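Local coordinates for ESX-1 secretion system protein EccA1 (Mycobacterium tuberculosis, PDB 4F3V) that forms part of the ESX-1 type VII secretion system as an ATPase that may power virulence-factor export, this chain being its N-terminal tetratricopeptide-repeat domain, at residues A[180-183]-A[189-192]; A[205-210]-A[231-236]; A[214-219]-A[244-249]. All coordinates share one frame; numbering follows the deposited sequence.

Contact 1: residues A[180-183]-A[189-192]; sequences AAAN and EAER. With SO4 (sulfate ion), chain E.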
# COMPACT_ATOMS: atom_id res chain seq x y z
N ALA A 180 -6.73 10.46 8.85
CA ALA A 180 -5.89 11.58 9.27
C ALA A 180 -6.68 12.53 10.21
O ALA A 180 -6.19 12.93 11.27
CB ALA A 180 -5.33 12.34 8.04
N ALA A 181 -7.91 12.87 9.83
CA ALA A 181 -8.78 13.71 10.69
C ALA A 181 -9.01 13.11 12.07
O ALA A 181 -8.86 13.79 13.09
CB ALA A 181 -10.12 13.98 10.03
N ALA A 182 -9.34 11.83 12.11
CA ALA A 182 -9.54 11.12 13.38
C ALA A 182 -8.30 11.16 14.28
O ALA A 182 -8.41 11.44 15.48
CB ALA A 182 -9.96 9.69 13.11
N ASN A 183 -7.13 10.95 13.68
CA ASN A 183 -5.89 10.96 14.43
C ASN A 183 -5.49 12.35 14.94
O ASN A 183 -4.63 12.48 15.81
CB ASN A 183 -4.77 10.33 13.59
CG ASN A 183 -4.78 8.81 13.65
OD1 ASN A 183 -4.35 8.23 14.63
ND2 ASN A 183 -5.24 8.17 12.59
N GLU A 189 -15.47 15.63 11.57
CA GLU A 189 -14.97 15.58 10.20
C GLU A 189 -14.63 14.13 9.79
O GLU A 189 -14.98 13.71 8.69
CB GLU A 189 -13.76 16.52 10.04
CG GLU A 189 -13.08 16.39 8.68
CD GLU A 189 -11.96 17.39 8.44
OE1 GLU A 189 -11.65 18.24 9.32
OE2 GLU A 189 -11.38 17.30 7.35
N ALA A 190 -13.93 13.41 10.66
CA ALA A 190 -13.59 12.00 10.42
C ALA A 190 -14.85 11.18 10.11
O ALA A 190 -14.88 10.43 9.15
CB ALA A 190 -12.85 11.39 11.60
N GLU A 191 -15.89 11.37 10.90
CA GLU A 191 -17.15 10.63 10.69
C GLU A 191 -17.82 10.96 9.37
O GLU A 191 -18.23 10.05 8.66
CB GLU A 191 -18.09 10.87 11.86
CG GLU A 191 -17.57 10.25 13.14
CD GLU A 191 -18.13 10.89 14.40
OE1 GLU A 191 -18.78 11.95 14.31
OE2 GLU A 191 -17.89 10.32 15.50
N ARG A 192 -17.88 12.24 9.01
CA ARG A 192 -18.41 12.63 7.70
C ARG A 192 -17.57 11.99 6.55
O ARG A 192 -18.11 11.32 5.66
CB ARG A 192 -18.41 14.16 7.53
CG ARG A 192 -18.99 14.63 6.19
CD ARG A 192 -18.98 16.15 6.00
NE ARG A 192 -17.65 16.75 6.16
CZ ARG A 192 -16.73 16.91 5.20
NH1 ARG A 192 -16.93 16.51 3.94
NH2 ARG A 192 -15.57 17.47 5.51
S SO4 E . -14.21 18.63 1.05
O1 SO4 E . -15.43 18.24 1.80
O2 SO4 E . -13.34 17.44 0.96
O3 SO4 E . -14.55 19.04 -0.33
O4 SO4 E . -13.55 19.75 1.76
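Ala182 and Ala190 bring two helix backbones unusually close, with their CA atoms only 5.1 Å apart, and the small side chains on both helices make this possible. From helix 187-198, the methyl of Ala190 points at the 180-183 segment and rests on the backbone of Ala182, with CB 3.6 Å from the amide N of Ala182. The same methyl also meets the methyl of Ala182 at 3.7 Å between the two CB atoms. From the other helix, Ala181 answers in kind. Its CB lies 3.9 Å from the amide N of Ala190, so each helix sets a methyl against the main chain of the other.

Glu189 flanks this seam. With CG anti to its backbone nitrogen (chi1 173°) and the chain extended beyond, its methylene passes alongside Ala181, CG to CB 4.0 Å, while the carboxylate continues past the alanine and forms a salt bridge with Arg193. Glu189 thus meets Ala181 mainly through its CG methylene, with the carboxyl carbon just behind. Arg192 turns away from the alanines altogether. A bend at chi3 (56°) leads its guanidinium to a sulfate, probably taken up from the crystallisation liquor, where NH1 donates to O1 at 3.1 Å with an N-H...O angle of 141°. Arg193 binds the same anion, so two neighbouring basic side chains share it.

Tyr213 of helix 207-221 packs on Ala182, and Leu186 of the connecting loop packs on Ala181; together with the burial of all three touching alanines, these neighbours place the seam inside the fold. A short turn joins helices 167-183 and 187-198, whose carbonyls here point in roughly opposite directions; this antiparallel pair is a tight helical hairpin, the kind of element from which tetratricopeptide-repeat domains are assembled.

Contact 2: residues A[205-210]-A[231-236]; sequences ACARAI and LEWLQT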
# COMPACT_ATOMS: atom_id res chain seq x y z
N ALA A 205 -12.69 -2.40 0.17
CA ALA A 205 -11.25 -2.59 0.34
C ALA A 205 -10.74 -1.95 1.63
O ALA A 205 -9.79 -2.45 2.21
CB ALA A 205 -10.47 -2.02 -0.84
N CYS A 206 -11.39 -0.87 2.06
CA CYS A 206 -10.96 -0.10 3.22
C CYS A 206 -11.92 -0.29 4.44
O CYS A 206 -11.89 0.48 5.38
CB CYS A 206 -10.84 1.38 2.85
SG CYS A 206 -9.66 1.76 1.51
N ALA A 207 -12.70 -1.37 4.42
CA ALA A 207 -13.75 -1.59 5.42
C ALA A 207 -13.21 -1.59 6.84
O ALA A 207 -13.83 -1.06 7.74
CB ALA A 207 -14.50 -2.90 5.14
N ARG A 208 -12.04 -2.18 7.04
CA ARG A 208 -11.50 -2.32 8.38
C ARG A 208 -11.09 -0.99 9.03
O ARG A 208 -11.48 -0.72 10.18
CB ARG A 208 -10.33 -3.30 8.37
CG ARG A 208 -10.80 -4.70 8.02
CD ARG A 208 -9.63 -5.62 7.82
NE ARG A 208 -8.89 -5.76 9.07
CZ ARG A 208 -7.60 -6.04 9.18
NH1 ARG A 208 -6.82 -6.19 8.11
NH2 ARG A 208 -7.07 -6.15 10.39
N ALA A 209 -10.34 -0.17 8.29
CA ALA A 209 -9.95 1.16 8.77
C ALA A 209 -11.17 2.06 8.91
O ALA A 209 -11.27 2.83 9.86
CB ALA A 209 -8.91 1.81 7.84
N ILE A 210 -12.11 1.98 7.98
CA ILE A 210 -13.31 2.80 8.03
C ILE A 210 -14.05 2.52 9.36
O ILE A 210 -14.35 3.45 10.12
CB ILE A 210 -14.24 2.56 6.82
CG1 ILE A 210 -13.62 3.15 5.55
CG2 ILE A 210 -15.60 3.20 7.08
CD1 ILE A 210 -14.36 2.77 4.27
N LEU A 231 -17.75 -1.85 16.57
CA LEU A 231 -16.78 -2.87 16.97
C LEU A 231 -17.39 -4.28 16.92
O LEU A 231 -16.72 -5.23 16.51
CB LEU A 231 -16.19 -2.56 18.35
CG LEU A 231 -15.32 -1.29 18.41
CD1 LEU A 231 -15.00 -0.83 19.83
CD2 LEU A 231 -14.02 -1.51 17.65
N GLU A 232 -18.67 -4.41 17.28
CA GLU A 232 -19.37 -5.70 17.11
C GLU A 232 -19.44 -6.10 15.64
O GLU A 232 -19.25 -7.27 15.29
CB GLU A 232 -20.79 -5.67 17.73
CG GLU A 232 -20.78 -5.55 19.24
CD GLU A 232 -22.16 -5.41 19.90
OE1 GLU A 232 -23.15 -5.09 19.22
OE2 GLU A 232 -22.22 -5.62 21.13
N TRP A 233 -19.70 -5.13 14.78
CA TRP A 233 -19.71 -5.39 13.34
C TRP A 233 -18.34 -5.86 12.89
O TRP A 233 -18.22 -6.85 12.14
CB TRP A 233 -20.14 -4.15 12.58
CG TRP A 233 -20.10 -4.37 11.12
CD1 TRP A 233 -21.08 -4.92 10.33
CD2 TRP A 233 -18.98 -4.09 10.21
NE1 TRP A 233 -20.68 -4.98 9.03
CE2 TRP A 233 -19.42 -4.51 8.90
CE3 TRP A 233 -17.72 -3.53 10.36
CZ2 TRP A 233 -18.62 -4.38 7.79
CZ3 TRP A 233 -16.91 -3.41 9.23
CH2 TRP A 233 -17.35 -3.83 7.98
N LEU A 234 -17.29 -5.19 13.37
CA LEU A 234 -15.90 -5.57 13.02
C LEU A 234 -15.54 -6.95 13.51
O LEU A 234 -14.94 -7.72 12.77
CB LEU A 234 -14.88 -4.58 13.58
CG LEU A 234 -14.39 -3.46 12.68
CD1 LEU A 234 -13.40 -2.61 13.51
CD2 LEU A 234 -13.72 -3.96 11.37
N GLN A 235 -15.89 -7.28 14.76
CA GLN A 235 -15.54 -8.59 15.30
C GLN A 235 -16.27 -9.69 14.53
O GLN A 235 -15.75 -10.80 14.38
CB GLN A 235 -15.81 -8.68 16.82
CG GLN A 235 -15.17 -9.88 17.57
CD GLN A 235 -13.65 -10.08 17.37
OE1 GLN A 235 -12.90 -9.17 16.93
NE2 GLN A 235 -13.19 -11.29 17.70
N THR A 236 -17.46 -9.39 14.01
CA THR A 236 -18.19 -10.36 13.20
C THR A 236 -17.59 -10.53 11.82
O THR A 236 -17.47 -11.64 11.34
CB THR A 236 -19.67 -10.00 13.03
OG1 THR A 236 -20.27 -9.96 14.32
CG2 THR A 236 -20.37 -11.00 12.17
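Trp233 extends its indole toward Ala207 because CG stands trans to the amide N (chi1 177°) and the ring plane is turned roughly perpendicular to the CA-CB-CG plane (chi2 86°), while Leu234 takes a first torsion of -95°, displaced from the usual staggered value, to carry its CD2 methyl to Arg208. The indole meets its partner by the rim: CH2 is 4.1 Å from CB of Ala207, and that methyl lies near the ring plane, at the edge. This is an edge contact, with no stacking on a ring face. Leu234 instead settles on main chain, its CD2 lying 4.1 Å from CA of Arg208.

The CA atoms of Arg208 and Leu234 are 7.2 Å apart, and the two short helical segments run in opposite directions. Helices 207-221 and 224-237 thus form an antiparallel hairpin, the arrangement that recurs in tetratricopeptide-repeat domains, with the contact at the end remote from their connection. Ala211, one turn on from Ala207, continues the packing against both Trp233 and Leu234.

Cys206 occupies the N-cap position of the first helix, and its carbonyl O receives the amide N of Ile210 at 3.0 Å. The side chain of Arg208 leads away from Leu234, and its NH2 forms a salt bridge with Glu240, in the link between helices 224-237 and 241-248. Within helix 224-237, Thr236 folds its hydroxyl back, OG1 donating to the carbonyl O of Glu232 at 3.0 Å. The same oxygen accepts the amide of Thr236, and the two donors approach it from opposite faces of the carbonyl plane.

Contact 3: residues A[214-219]-A[244-249]; sequences LAMARR and AAALKD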
# COMPACT_ATOMS: atom_id res chain seq x y z
N LEU A 214 -14.13 5.03 12.64
CA LEU A 214 -15.47 5.49 13.04
C LEU A 214 -15.73 5.13 14.49
O LEU A 214 -16.22 5.96 15.25
CB LEU A 214 -16.59 4.91 12.16
CG LEU A 214 -16.84 5.53 10.77
CD1 LEU A 214 -17.77 4.63 9.91
CD2 LEU A 214 -17.45 6.93 10.92
N ALA A 215 -15.41 3.89 14.88
CA ALA A 215 -15.66 3.43 16.27
C ALA A 215 -14.86 4.27 17.23
O ALA A 215 -15.39 4.72 18.27
CB ALA A 215 -15.34 1.95 16.45
N MET A 216 -13.59 4.48 16.92
CA MET A 216 -12.73 5.30 17.78
C MET A 216 -13.23 6.74 17.88
O MET A 216 -13.24 7.32 18.96
CB MET A 216 -11.28 5.26 17.30
CG MET A 216 -10.57 3.93 17.54
SD MET A 216 -10.51 3.39 19.26
CE MET A 216 -11.59 1.96 19.27
N ALA A 217 -13.65 7.33 16.75
CA ALA A 217 -14.21 8.68 16.80
C ALA A 217 -15.46 8.75 17.69
O ALA A 217 -15.62 9.69 18.48
CB ALA A 217 -14.54 9.20 15.42
N ARG A 218 -16.36 7.77 17.53
CA ARG A 218 -17.57 7.76 18.34
C ARG A 218 -17.27 7.63 19.81
O ARG A 218 -17.88 8.32 20.65
CB ARG A 218 -18.51 6.63 17.91
CG ARG A 218 -19.05 6.79 16.51
CD ARG A 218 -20.07 7.90 16.44
NE ARG A 218 -20.48 8.07 15.06
CZ ARG A 218 -21.18 9.09 14.59
NH1 ARG A 218 -21.57 10.08 15.37
NH2 ARG A 218 -21.50 9.10 13.30
N ARG A 219 -16.37 6.72 20.14
CA ARG A 219 -16.02 6.50 21.54
C ARG A 219 -15.43 7.78 22.17
O ARG A 219 -15.81 8.16 23.26
CB ARG A 219 -15.03 5.35 21.69
CG ARG A 219 -14.54 5.17 23.12
CD ARG A 219 -13.83 3.85 23.28
NE ARG A 219 -14.76 2.75 23.44
CZ ARG A 219 -14.42 1.47 23.39
NH1 ARG A 219 -13.15 1.11 23.17
NH2 ARG A 219 -15.33 0.53 23.57
N ALA A 244 -11.43 -7.18 19.63
CA ALA A 244 -11.89 -7.88 20.83
C ALA A 244 -11.53 -7.09 22.08
O ALA A 244 -12.36 -6.91 22.98
CB ALA A 244 -11.30 -9.28 20.90
N ALA A 245 -10.29 -6.60 22.13
CA ALA A 245 -9.79 -5.83 23.27
C ALA A 245 -10.55 -4.51 23.42
O ALA A 245 -10.93 -4.12 24.52
CB ALA A 245 -8.29 -5.58 23.13
N ALA A 246 -10.78 -3.81 22.32
CA ALA A 246 -11.48 -2.52 22.36
C ALA A 246 -12.96 -2.69 22.75
O ALA A 246 -13.54 -1.81 23.38
CB ALA A 246 -11.35 -1.84 21.01
N LEU A 247 -13.55 -3.80 22.35
CA LEU A 247 -14.95 -4.11 22.69
C LEU A 247 -15.09 -4.41 24.19
O LEU A 247 -16.05 -3.99 24.84
CB LEU A 247 -15.43 -5.26 21.80
CG LEU A 247 -16.93 -5.43 21.56
CD1 LEU A 247 -17.51 -4.21 20.86
CD2 LEU A 247 -17.20 -6.71 20.78
N LYS A 248 -14.09 -5.10 24.75
CA LYS A 248 -14.12 -5.48 26.16
C LYS A 248 -13.75 -4.33 27.11
O LYS A 248 -14.05 -4.41 28.28
CB LYS A 248 -13.21 -6.70 26.43
CG LYS A 248 -13.91 -8.01 26.15
CD LYS A 248 -13.27 -9.21 26.85
CE LYS A 248 -14.15 -10.47 26.70
NZ LYS A 248 -14.62 -11.04 28.00
N ASP A 249 -13.11 -3.29 26.60
CA ASP A 249 -12.58 -2.22 27.47
C ASP A 249 -12.96 -0.83 26.95
O ASP A 249 -12.40 -0.37 25.95
CB ASP A 249 -11.07 -2.35 27.58
CG ASP A 249 -10.46 -1.34 28.50
OD1 ASP A 249 -11.19 -0.58 29.18
OD2 ASP A 249 -9.23 -1.31 28.56
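Met216 and Ala246 mark the nearest approach of the two backbones, 9.1 Å between CA atoms, and the helical segments run in broadly the same direction at a spacing that long side chains must bridge. Arg219 does so by swinging CG beside its carbonyl carbon, opposite the amide N (chi1 175°), and bending at chi3, which sends the guanidinium end-on to a single carbonyl. Its NH1 and NH2 each donate to the O of Ala246, both at 3.0 Å, with N-H...O angles of 146° and 147°. The oxygen lies almost in the guanidinium plane, and both nitrogens reach it from the same face of the carbonyl. This fork fixes the rotation of the cationic group at the C-terminal turn of helix 241-248, where the helix dipole would probably favour a positive charge.

NH2 also forms a salt bridge with Glu224, and NH1 bonds to the carbonyl of Tyr252. Beside this polar grip, Met216 bends round so that CE touches CB of Ala246 at 4.2 Å.

Helix 224-237 comes between the two in sequence, and their roughly parallel course is consistent with the packing of a helix on the next but one in tetratricopeptide-repeat arrays. Helix 224-237 packs on both partners, Leu231 touching Ala215 and Leu247, while Leu254 meets Met216 and helix 187-198 lies against Leu214 and Ala217.

Along the chain, contact 1 comes first and closes the short turn between helices 167-183 and 187-198. It is complete before contact 2 opens at the start of helix 207-221. Contacts 2 and 3 cross: both begin on that helix, and their segments alternate as the chain proceeds through 224-237 to 241-248. Contact 2 closes the hairpin with 224-237, whereas contact 3 reaches past it to the following helix. The two adjoin between helices 224-237 and 241-248, where Gln235 comes up to Ala244. Contact 1 meets contact 3 through Glu191, which forms a long, weak ion pair with Arg218. Together the three contacts tie five successive helices, from 167-183 to 241-248.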